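Local coordinates for CCHC-type domain-containing protein (Trypanosoma brucei brucei, PDB 7C4C) that probably trims RNA from its 3' end as a metal-dependent exonuclease of the RNase D type and carries zinc-binding CCHC knuckles, at residues I38-E43 with V60-D65; P15-D20 with V69-D74; C103-E108 with E224-G229. All coordinates share one frame; numbering follows the deposited sequence.

Interaction 1. Residues I38-E43 with V60-D65; sequences IALDIE and VQACSD. With MN (manganese (II) ion), chain H; MN (manganese (II) ion), chain I; 5GP (guanosine-5'-monophosphate), chain N.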
loop_
_atom_site.group_PDB
_atom_site.type_symbol
_atom_site.label_atom_id
_atom_site.label_comp_id
_atom_site.label_asym_id
_atom_site.label_seq_id
_atom_site.Cartn_x
_atom_site.Cartn_y
_atom_site.Cartn_z
ATOM N N ILE A 38 -3.654 0.520 17.170
ATOM C CA ILE A 38 -2.247 0.253 17.433
ATOM C C ILE A 38 -1.716 -0.575 16.282
ATOM O O ILE A 38 -2.202 -1.686 16.051
ATOM C CB ILE A 38 -2.041 -0.502 18.751
ATOM C CG1 ILE A 38 -2.792 0.191 19.879
ATOM C CG2 ILE A 38 -0.567 -0.611 19.070
ATOM C CD1 ILE A 38 -2.750 -0.579 21.192
ATOM N N ALA A 39 -0.737 -0.039 15.560
ATOM C CA ALA A 39 -0.022 -0.841 14.577
ATOM C C ALA A 39 0.907 -1.798 15.297
ATOM O O ALA A 39 1.529 -1.439 16.295
ATOM C CB ALA A 39 0.784 0.053 13.641
ATOM N N LEU A 40 1.013 -3.014 14.788
ATOM C CA LEU A 40 1.823 -4.043 15.423
ATOM C C LEU A 40 2.675 -4.761 14.393
ATOM O O LEU A 40 2.275 -4.918 13.234
ATOM C CB LEU A 40 0.957 -5.067 16.145
ATOM C CG LEU A 40 0.277 -4.606 17.430
ATOM C CD1 LEU A 40 -0.596 -5.745 17.930
ATOM C CD2 LEU A 40 1.317 -4.219 18.478
ATOM N N ASP A 41 3.851 -5.208 14.842
ATOM C CA ASP A 41 4.749 -6.017 14.027
ATOM C C ASP A 41 5.715 -6.748 14.962
ATOM O O ASP A 41 5.866 -6.385 16.131
ATOM C CB ASP A 41 5.485 -5.142 13.001
ATOM C CG ASP A 41 6.117 -5.945 11.877
ATOM O OD1 ASP A 41 5.439 -6.823 11.301
ATOM O OD2 ASP A 41 7.296 -5.676 11.557
ATOM N N ILE A 42 6.364 -7.785 14.435
ATOM C CA ILE A 42 7.224 -8.666 15.220
ATOM C C ILE A 42 8.528 -8.887 14.476
ATOM O O ILE A 42 8.524 -9.117 13.263
ATOM C CB ILE A 42 6.530 -10.017 15.493
ATOM C CG1 ILE A 42 5.349 -9.812 16.430
ATOM C CG2 ILE A 42 7.485 -11.037 16.090
ATOM C CD1 ILE A 42 4.662 -11.083 16.758
ATOM N N GLU A 43 9.640 -8.808 15.188
ATOM C CA GLU A 43 10.922 -9.271 14.677
ATOM C C GLU A 43 11.357 -10.483 15.492
ATOM O O GLU A 43 11.316 -10.442 16.735
ATOM C CB GLU A 43 12.000 -8.179 14.744
ATOM C CG GLU A 43 11.734 -6.894 13.937
ATOM C CD GLU A 43 11.458 -7.113 12.452
ATOM O OE1 GLU A 43 10.695 -6.297 11.893
ATOM O OE2 GLU A 43 11.991 -8.074 11.840
ATOM N N VAL A 60 8.593 -7.017 19.719
ATOM C CA VAL A 60 7.248 -6.665 19.285
ATOM C C VAL A 60 7.219 -5.148 19.191
ATOM O O VAL A 60 7.496 -4.460 20.182
ATOM C CB VAL A 60 6.175 -7.184 20.256
ATOM C CG1 VAL A 60 4.813 -6.644 19.872
ATOM C CG2 VAL A 60 6.137 -8.705 20.257
ATOM N N GLN A 61 6.921 -4.625 18.001
ATOM C CA GLN A 61 6.900 -3.188 17.760
ATOM C C GLN A 61 5.459 -2.702 17.762
ATOM O O GLN A 61 4.580 -3.359 17.201
ATOM C CB GLN A 61 7.551 -2.836 16.425
ATOM C CG GLN A 61 8.941 -3.410 16.236
ATOM C CD GLN A 61 8.931 -4.713 15.467
ATOM O OE1 GLN A 61 8.807 -5.790 16.048
ATOM N NE2 GLN A 61 9.098 -4.622 14.156
ATOM N N ALA A 62 5.219 -1.554 18.390
ATOM C CA ALA A 62 3.865 -1.041 18.500
ATOM C C ALA A 62 3.863 0.468 18.320
ATOM O O ALA A 62 4.673 1.170 18.928
ATOM C CB ALA A 62 3.244 -1.412 19.848
ATOM N N CYS A 63 2.931 0.966 17.512
ATOM C CA CYS A 63 2.830 2.392 17.227
ATOM C C CYS A 63 1.358 2.752 17.133
ATOM O O CYS A 63 0.656 2.233 16.261
ATOM C CB CYS A 63 3.551 2.740 15.920
ATOM S SG CYS A 63 3.545 4.489 15.545
ATOM N N SER A 64 0.895 3.642 18.011
ATOM C CA SER A 64 -0.525 3.904 18.155
ATOM C C SER A 64 -0.832 5.351 17.822
ATOM O O SER A 64 0.062 6.193 17.706
ATOM C CB SER A 64 -1.011 3.596 19.578
ATOM O OG SER A 64 -1.232 4.798 20.291
ATOM N N ASP A 65 -2.128 5.641 17.694
ATOM C CA ASP A 65 -2.575 7.011 17.472
ATOM C C ASP A 65 -2.712 7.798 18.765
ATOM O O ASP A 65 -3.251 8.903 18.747
ATOM C CB ASP A 65 -3.899 7.027 16.698
ATOM C CG ASP A 65 -5.020 6.232 17.384
ATOM O OD1 ASP A 65 -5.020 6.054 18.621
ATOM O OD2 ASP A 65 -5.935 5.786 16.654
HETATM MN MN MN H . 9.136 -6.199 10.442
HETATM MN MN MN I . 5.875 -8.342 9.955
HETATM P P 5GP N . 8.393 -8.824 8.762
HETATM O O1P 5GP N . 9.065 -8.140 7.591
HETATM O O2P 5GP N . 8.044 -7.901 9.910
HETATM O O3P 5GP N . 7.274 -9.770 8.381
HETATM O "O5'" 5GP N . 9.508 -9.783 9.384
HETATM C "C5'" 5GP N . 9.233 -10.522 10.566
HETATM C "C4'" 5GP N . 10.219 -11.642 10.803
HETATM O "O4'" 5GP N . 10.166 -12.591 9.708
HETATM C "C3'" 5GP N . 11.690 -11.257 10.886
HETATM O "O3'" 5GP N . 12.071 -10.729 12.146
HETATM C "C2'" 5GP N . 12.390 -12.565 10.547
HETATM O "O2'" 5GP N . 12.386 -13.441 11.665
HETATM C "C1'" 5GP N . 11.451 -13.140 9.488
HETATM N N9 5GP N . 11.883 -12.780 8.125
HETATM C C8 5GP N . 11.416 -11.755 7.393
HETATM N N7 5GP N . 12.031 -11.745 6.189
HETATM C C5 5GP N . 12.884 -12.784 6.182
HETATM C C6 5GP N . 13.761 -13.264 5.225
HETATM O O6 5GP N . 13.841 -12.663 4.128
HETATM N N1 5GP N . 14.498 -14.355 5.503
HETATM C C2 5GP N . 14.403 -14.983 6.689
HETATM N N2 5GP N . 15.170 -16.071 6.929
HETATM N N3 5GP N . 13.550 -14.536 7.645
HETATM C C4 5GP N . 12.782 -13.441 7.399
HETATM O O HOH W 1 3.879 -8.977 9.998
HETATM O O HOH W 2 6.279 -9.869 11.539
#
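Gln61 lays its bent side chain over the antiparallel partner strand and brings its amide up to two metal-binding carboxylates, those of Asp41 and Glu43. Its NE2 gives a weak hydrogen bond to Glu43 OE1 (3.2 Å, 133° at the hydrogen) and a further bond to the carbonyl of Ala188; the side chains of Gln61 and Glu43 cross at about a right angle, with the amide and carboxylate planes 45° apart. The backbones supply the regular part of the contact: Ala39 with Cys63 and Asp41 with Gln61 are hydrogen-bonded pairs. The face carrying Ile38, Leu40, Ile42, Val60 and Ala62 is mainly apolar, with Ser64 at its end beside Ile38; there Leu40 CD2 meets Ala62 CB at 3.7 Å, while Ile42 and Val60 lie alongside each other, pointing the same way. On the other face Asp41, its CG anti to the backbone N (chi1 -163°), spreads its carboxylate between two manganese ions, OD2 on one at 2.2 Å and OD1 on the other at 2.1 Å. Glu43 OE1 joins the first ion at 2.1 Å, and Asp191 completes the protein ligands of that ion. Phosphate oxygen O2P of the bound GMP bridges both metals, and the nucleotide O3' donates to Glu43 OE2 at 2.7 Å. Asp-x-Glu on a strand of an RNase H-like sheet is the first acidic motif of DEDD exonucleases. Two metals sharing one phosphate oxygen are consistent with two-metal-ion hydrolysis, with the bound mononucleotide probably mimicking a released product.

Interaction 2. Residues P15-D20 with V69-D74; sequences PYRVVD and VVFLFD
Val19 wedges against the rings of Phe71 and Phe73 where strand 16-19, the outermost on its side of the RNase H-like sheet, runs parallel to strand 70-74. The valine spreads its two methyls between them: CG1, anti to the backbone N (chi1 180°), reaches Phe73 CD1 at 3.5 Å, and CG2 reaches Phe71 CD1 at 3.8 Å. Both rings also meet helix 22-33, which packs on this face. Further along it, Arg17 crosses Val69 at about a right angle, and Val69 CG2 lies 3.9 Å above one face of the guanidinium, toward its rim; the guanidinium stands steeply to the Phe71 ring, and NH2 is paired with Glu27. On the opposite face of the sheet the bump is Leu72, whose CD1 fits against Tyr16 CB at 4.0 Å, beside helix 182-202. Parallel bridges from Tyr16-Val70 to Val19-Phe73 keep these shapes in step, the axes of these short segments 24° apart. At the far end Asp74 caps the following helix, OD2 hydrogen-bonded to Thr77 OG1 and salt-bridged to Arg178, while its CB rests on Asp20 CB at 3.8 Å. The last rung is Asp74 N to Val19 O, 2.8 Å long with 159° at the hydrogen.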
loop_
_atom_site.group_PDB
_atom_site.type_symbol
_atom_site.label_atom_id
_atom_site.label_comp_id
_atom_site.label_asym_id
_atom_site.label_seq_id
_atom_site.Cartn_x
_atom_site.Cartn_y
_atom_site.Cartn_z
ATOM N N PRO A 15 9.854 9.112 16.973
ATOM C CA PRO A 15 11.041 8.441 17.522
ATOM C C PRO A 15 10.672 7.079 18.080
ATOM O O PRO A 15 9.523 6.835 18.459
ATOM C CB PRO A 15 11.504 9.380 18.638
ATOM C CG PRO A 15 10.285 10.177 19.006
ATOM C CD PRO A 15 9.464 10.306 17.742
ATOM N N TYR A 16 11.655 6.183 18.132
ATOM C CA TYR A 16 11.402 4.909 18.789
ATOM C C TYR A 16 11.830 4.986 20.242
ATOM O O TYR A 16 12.610 5.852 20.636
ATOM C CB TYR A 16 12.113 3.745 18.089
ATOM C CG TYR A 16 13.614 3.860 17.938
ATOM C CD1 TYR A 16 14.473 3.571 18.996
ATOM C CD2 TYR A 16 14.176 4.216 16.718
ATOM C CE1 TYR A 16 15.843 3.664 18.848
ATOM C CE2 TYR A 16 15.543 4.311 16.558
ATOM C CZ TYR A 16 16.375 4.032 17.627
ATOM O OH TYR A 16 17.742 4.137 17.472
ATOM N N ARG A 17 11.320 4.055 21.038
ATOM C CA ARG A 17 11.667 3.967 22.450
ATOM C C ARG A 17 11.818 2.498 22.817
ATOM O O ARG A 17 10.857 1.728 22.711
ATOM C CB ARG A 17 10.597 4.630 23.318
ATOM C CG ARG A 17 11.165 5.377 24.495
ATOM C CD ARG A 17 10.476 6.716 24.667
ATOM N NE ARG A 17 9.271 6.610 25.480
ATOM C CZ ARG A 17 8.411 7.608 25.670
ATOM N NH1 ARG A 17 8.616 8.786 25.084
ATOM N NH2 ARG A 17 7.341 7.425 26.437
ATOM N N VAL A 18 13.011 2.099 23.243
ATOM C CA VAL A 18 13.223 0.707 23.616
ATOM C C VAL A 18 12.579 0.462 24.972
ATOM O O VAL A 18 12.870 1.164 25.943
ATOM C CB VAL A 18 14.710 0.344 23.640
ATOM C CG1 VAL A 18 14.856 -1.157 23.767
ATOM C CG2 VAL A 18 15.388 0.836 22.389
ATOM N N VAL A 19 11.702 -0.528 25.032
ATOM C CA VAL A 19 11.027 -0.940 26.255
ATOM C C VAL A 19 11.644 -2.271 26.670
ATOM O O VAL A 19 11.288 -3.323 26.124
ATOM C CB VAL A 19 9.514 -1.066 26.045
ATOM C CG1 VAL A 19 8.834 -1.488 27.311
ATOM C CG2 VAL A 19 8.944 0.239 25.518
ATOM N N ASP A 20 12.577 -2.233 27.632
ATOM C CA ASP A 20 13.314 -3.420 28.063
ATOM C C ASP A 20 13.366 -3.589 29.574
ATOM O O ASP A 20 14.196 -4.366 30.061
ATOM C CB ASP A 20 14.754 -3.404 27.535
ATOM C CG ASP A 20 15.469 -2.109 27.850
ATOM O OD1 ASP A 20 14.917 -1.289 28.623
ATOM O OD2 ASP A 20 16.583 -1.904 27.317
ATOM N N VAL A 69 5.086 8.112 19.185
ATOM C CA VAL A 69 6.239 7.335 19.611
ATOM C C VAL A 69 6.031 5.908 19.147
ATOM O O VAL A 69 4.904 5.414 19.076
ATOM C CB VAL A 69 6.434 7.396 21.147
ATOM C CG1 VAL A 69 5.213 6.819 21.866
ATOM C CG2 VAL A 69 7.678 6.633 21.564
ATOM N N VAL A 70 7.127 5.248 18.812
ATOM C CA VAL A 70 7.127 3.835 18.470
ATOM C C VAL A 70 7.740 3.090 19.646
ATOM O O VAL A 70 8.905 3.329 20.000
ATOM C CB VAL A 70 7.921 3.572 17.185
ATOM C CG1 VAL A 70 8.165 2.096 17.046
ATOM C CG2 VAL A 70 7.186 4.140 15.990
ATOM N N PHE A 71 6.958 2.215 20.271
ATOM C CA PHE A 71 7.480 1.358 21.325
ATOM C C PHE A 71 8.098 0.107 20.721
ATOM O O PHE A 71 7.459 -0.575 19.914
ATOM C CB PHE A 71 6.384 0.975 22.305
ATOM C CG PHE A 71 5.825 2.130 23.038
ATOM C CD1 PHE A 71 6.571 2.776 23.999
ATOM C CD2 PHE A 71 4.553 2.584 22.764
ATOM C CE1 PHE A 71 6.047 3.870 24.683
ATOM C CE2 PHE A 71 4.024 3.669 23.446
ATOM C CZ PHE A 71 4.779 4.310 24.404
ATOM N N LEU A 72 9.342 -0.181 21.097
ATOM C CA LEU A 72 10.006 -1.431 20.730
ATOM C C LEU A 72 10.169 -2.274 21.992
ATOM O O LEU A 72 11.113 -2.075 22.765
ATOM C CB LEU A 72 11.355 -1.188 20.061
ATOM C CG LEU A 72 11.449 -0.269 18.842
ATOM C CD1 LEU A 72 12.890 -0.221 18.299
ATOM C CD2 LEU A 72 10.470 -0.660 17.729
ATOM N N PHE A 73 9.250 -3.224 22.177
ATOM C CA PHE A 73 9.247 -4.117 23.329
ATOM C C PHE A 73 10.310 -5.196 23.151
ATOM O O PHE A 73 10.163 -6.089 22.305
ATOM C CB PHE A 73 7.864 -4.738 23.500
ATOM C CG PHE A 73 6.796 -3.737 23.802
ATOM C CD1 PHE A 73 6.682 -3.194 25.065
ATOM C CD2 PHE A 73 5.926 -3.311 22.811
ATOM C CE1 PHE A 73 5.689 -2.271 25.352
ATOM C CE2 PHE A 73 4.922 -2.382 23.095
ATOM C CZ PHE A 73 4.805 -1.867 24.362
ATOM N N ASP A 74 11.375 -5.120 23.962
ATOM C CA ASP A 74 12.425 -6.137 23.985
ATOM C C ASP A 74 11.881 -7.357 24.720
ATOM O O ASP A 74 12.219 -7.632 25.876
ATOM C CB ASP A 74 13.686 -5.594 24.654
ATOM C CG ASP A 74 14.869 -6.563 24.567
ATOM O OD1 ASP A 74 14.653 -7.758 24.239
ATOM O OD2 ASP A 74 16.017 -6.124 24.850
#

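Interaction 3. Residues C103-E108 with E224-G229; sequences CRRDVE and EHYAVG. With 5GP (guanosine-5'-monophosphate), chain P.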
loop_
_atom_site.group_PDB
_atom_site.type_symbol
_atom_site.label_atom_id
_atom_site.label_comp_id
_atom_site.label_asym_id
_atom_site.label_seq_id
_atom_site.Cartn_x
_atom_site.Cartn_y
_atom_site.Cartn_z
ATOM N N CYS A 103 -0.752 -10.742 8.770
ATOM C CA CYS A 103 -0.778 -11.104 10.179
ATOM C C CYS A 103 -0.518 -12.579 10.426
ATOM O O CYS A 103 -0.411 -12.966 11.592
ATOM C CB CYS A 103 -2.131 -10.741 10.797
ATOM S SG CYS A 103 -3.496 -11.774 10.222
ATOM N N ARG A 104 -0.408 -13.393 9.364
ATOM C CA ARG A 104 -0.471 -14.857 9.475
ATOM C C ARG A 104 0.576 -15.408 10.441
ATOM O O ARG A 104 0.244 -16.030 11.459
ATOM C CB ARG A 104 -0.302 -15.491 8.091
ATOM C CG ARG A 104 -1.534 -15.365 7.213
ATOM C CD ARG A 104 -1.251 -15.761 5.786
ATOM N NE ARG A 104 -0.224 -14.922 5.185
ATOM C CZ ARG A 104 0.190 -15.034 3.925
ATOM N NH1 ARG A 104 -0.343 -15.948 3.123
ATOM N NH2 ARG A 104 1.141 -14.226 3.466
ATOM N N ARG A 105 1.851 -15.202 10.132
ATOM C CA ARG A 105 2.893 -15.752 10.984
ATOM C C ARG A 105 2.997 -15.008 12.313
ATOM O O ARG A 105 3.350 -15.618 13.334
ATOM C CB ARG A 105 4.216 -15.719 10.243
ATOM C CG ARG A 105 4.069 -16.140 8.806
ATOM C CD ARG A 105 4.702 -17.471 8.555
ATOM N NE ARG A 105 4.017 -18.582 9.215
ATOM C CZ ARG A 105 3.079 -19.332 8.634
ATOM N NH1 ARG A 105 2.697 -19.067 7.386
ATOM N NH2 ARG A 105 2.527 -20.347 9.298
ATOM N N ASP A 106 2.708 -13.704 12.330
ATOM C CA ASP A 106 2.796 -12.962 13.583
ATOM C C ASP A 106 1.778 -13.478 14.581
ATOM O O ASP A 106 2.084 -13.656 15.766
ATOM C CB ASP A 106 2.583 -11.471 13.337
ATOM C CG ASP A 106 3.657 -10.859 12.439
ATOM O OD1 ASP A 106 4.736 -11.472 12.272
ATOM O OD2 ASP A 106 3.428 -9.748 11.910
ATOM N N VAL A 107 0.565 -13.744 14.107
ATOM C CA VAL A 107 -0.493 -14.259 14.961
ATOM C C VAL A 107 -0.178 -15.678 15.409
ATOM O O VAL A 107 -0.433 -16.053 16.559
ATOM C CB VAL A 107 -1.830 -14.173 14.212
ATOM C CG1 VAL A 107 -2.642 -15.437 14.416
ATOM C CG2 VAL A 107 -2.580 -12.955 14.671
ATOM N N GLU A 108 0.386 -16.487 14.517
ATOM C CA GLU A 108 0.857 -17.805 14.922
ATOM C C GLU A 108 1.842 -17.702 16.079
ATOM O O GLU A 108 1.723 -18.419 17.081
ATOM C CB GLU A 108 1.502 -18.508 13.730
ATOM C CG GLU A 108 1.901 -19.929 13.985
ATOM C CD GLU A 108 2.634 -20.491 12.802
ATOM O OE1 GLU A 108 3.312 -19.699 12.119
ATOM O OE2 GLU A 108 2.523 -21.705 12.544
ATOM N N GLU A 224 -8.445 -16.753 13.355
ATOM C CA GLU A 224 -8.955 -18.042 13.816
ATOM C C GLU A 224 -8.145 -19.188 13.231
ATOM O O GLU A 224 -7.899 -20.193 13.902
ATOM C CB GLU A 224 -10.427 -18.203 13.445
ATOM C CG GLU A 224 -11.398 -17.403 14.312
ATOM C CD GLU A 224 -11.450 -17.874 15.767
ATOM O OE1 GLU A 224 -11.447 -17.008 16.669
ATOM O OE2 GLU A 224 -11.508 -19.103 16.007
ATOM N N HIS A 225 -7.715 -19.051 11.981
ATOM C CA HIS A 225 -6.965 -20.121 11.343
ATOM C C HIS A 225 -5.551 -20.220 11.897
ATOM O O HIS A 225 -5.002 -21.325 11.987
ATOM C CB HIS A 225 -6.910 -19.895 9.837
ATOM C CG HIS A 225 -6.316 -21.032 9.078
ATOM N ND1 HIS A 225 -7.085 -22.007 8.480
ATOM C CD2 HIS A 225 -5.027 -21.357 8.821
ATOM C CE1 HIS A 225 -6.298 -22.886 7.883
ATOM N NE2 HIS A 225 -5.043 -22.520 8.081
ATOM N N TYR A 226 -4.946 -19.090 12.281
ATOM C CA TYR A 226 -3.522 -19.077 12.598
ATOM C C TYR A 226 -3.205 -18.996 14.079
ATOM O O TYR A 226 -2.051 -19.214 14.448
ATOM C CB TYR A 226 -2.818 -17.927 11.852
ATOM C CG TYR A 226 -2.585 -18.297 10.418
ATOM C CD1 TYR A 226 -1.460 -19.039 10.049
ATOM C CD2 TYR A 226 -3.518 -17.985 9.439
ATOM C CE1 TYR A 226 -1.255 -19.425 8.735
ATOM C CE2 TYR A 226 -3.319 -18.369 8.137
ATOM C CZ TYR A 226 -2.196 -19.084 7.787
ATOM O OH TYR A 226 -2.023 -19.459 6.479
ATOM N N ALA A 227 -4.179 -18.714 14.934
ATOM C CA ALA A 227 -3.968 -18.689 16.380
ATOM C C ALA A 227 -4.638 -19.933 16.965
ATOM O O ALA A 227 -5.807 -19.899 17.348
ATOM C CB ALA A 227 -4.524 -17.416 16.992
ATOM N N VAL A 228 -3.893 -21.039 17.030
ATOM C CA VAL A 228 -4.473 -22.307 17.450
ATOM C C VAL A 228 -3.623 -22.972 18.526
ATOM O O VAL A 228 -3.858 -24.131 18.885
ATOM C CB VAL A 228 -4.660 -23.244 16.244
ATOM C CG1 VAL A 228 -5.641 -22.642 15.260
ATOM C CG2 VAL A 228 -3.312 -23.534 15.568
ATOM N N GLY A 229 -2.637 -22.251 19.054
ATOM C CA GLY A 229 -1.799 -22.773 20.114
ATOM C C GLY A 229 -0.725 -23.742 19.675
ATOM O O GLY A 229 0.098 -24.148 20.504
HETATM P P 5GP P . 5.890 -10.858 -3.000
HETATM O O1P 5GP P . 5.149 -10.643 -4.302
HETATM O O2P 5GP P . 6.204 -12.307 -2.712
HETATM O O3P 5GP P . 7.052 -9.920 -2.759
HETATM O "O5'" 5GP P . 4.838 -10.447 -1.871
HETATM C "C5'" 5GP P . 5.272 -9.989 -0.595
HETATM C "C4'" 5GP P . 4.351 -10.448 0.511
HETATM O "O4'" 5GP P . 3.801 -11.756 0.180
HETATM C "C3'" 5GP P . 4.992 -10.629 1.887
HETATM O "O3'" 5GP P . 5.047 -9.435 2.653
HETATM C "C2'" 5GP P . 4.142 -11.720 2.524
HETATM O "O2'" 5GP P . 2.931 -11.179 3.035
HETATM C "C1'" 5GP P . 3.823 -12.597 1.313
HETATM N N9 5GP P . 4.859 -13.634 1.085
HETATM C C8 5GP P . 5.379 -13.947 -0.118
HETATM N N7 5GP P . 6.301 -14.929 0.021
HETATM C C5 5GP P . 6.357 -15.238 1.334
HETATM C C6 5GP P . 7.105 -16.156 2.056
HETATM O O6 5GP P . 7.923 -16.889 1.457
HETATM N N1 5GP P . 6.942 -16.245 3.385
HETATM C C2 5GP P . 6.066 -15.458 4.034
HETATM N N2 5GP P . 5.910 -15.556 5.381
HETATM N N3 5GP P . 5.325 -14.558 3.351
HETATM C C4 5GP P . 5.448 -14.429 2.002
#
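The Tyr226 ring is sandwiched between aliphatic and aromatic neighbours: Arg104 CG lies 3.6 Å above one face, displaced toward the rim, and CD2 of His225 covers the opposite face. This is helix-to-helix packing, the start of helix 104-114 of the exonuclease fold, which carries the manganese-site residue Asp106, against the C-terminal end of helix 212-226. The arginine contact is of CH-pi type, CG standing 23° off the ring normal. At the ring's edge comes Arg105 NH2, 3.9 Å from Tyr226 CE1, with its guanidinium turned 83° to the ring. Arg104 runs side by side with the tyrosine before its chain bends at chi3 (-60°), and its NH1 is held by Asp237 and the carbonyl of Pro240. The ring's hydroxyl is likewise hydrogen-bonded by the backbone N of Ala236, within the chain segment that follows helix 212-226. Val107 crosses Tyr226 at about a right angle, CG1 touching Tyr226 CB at 3.6 Å and Ala227 CB at 3.8 Å. Arg105 grips Glu108 side-on within the same helix: NE and NH2 both approach OE1 from one face of the carboxylate, while Glu235 takes NH1 and Val232 N reaches OE2. A second GMP lies beyond the arginines, its N2 at 3.9 Å from Arg105 CD. No hydrogen bond crosses between the segments; the nearest polar approach is a CA-H...O contact, Glu108 CA to Tyr226 O at 3.3 Å.

In the fold
Interactions 1 and 2 belong to one sheet: strands 57-64 and 70-74 are neighbours, tied by probable hydrogen bonds from Phe71 N to Ala62 O and from Phe73 N to Val60 O, and Gln61 CG packs on Leu72 CD2. Interaction 1 is wholly buried and carries carboxylates and metals; interaction 2 forms the partly exposed border, where apolar packing dominates the side-chain contacts. Interaction 3 is also buried but joins helices, and replaces backbone ladders with arginine-tyrosine packing. It meets interaction 1 through Asp106, a manganese-site residue that here lies near the ion without ligating it and approaches Asp41, while Ile42 CD1 packs on Asp106 O. Interactions 2 and 3 do not touch, their nearest atoms being about 13 Å apart.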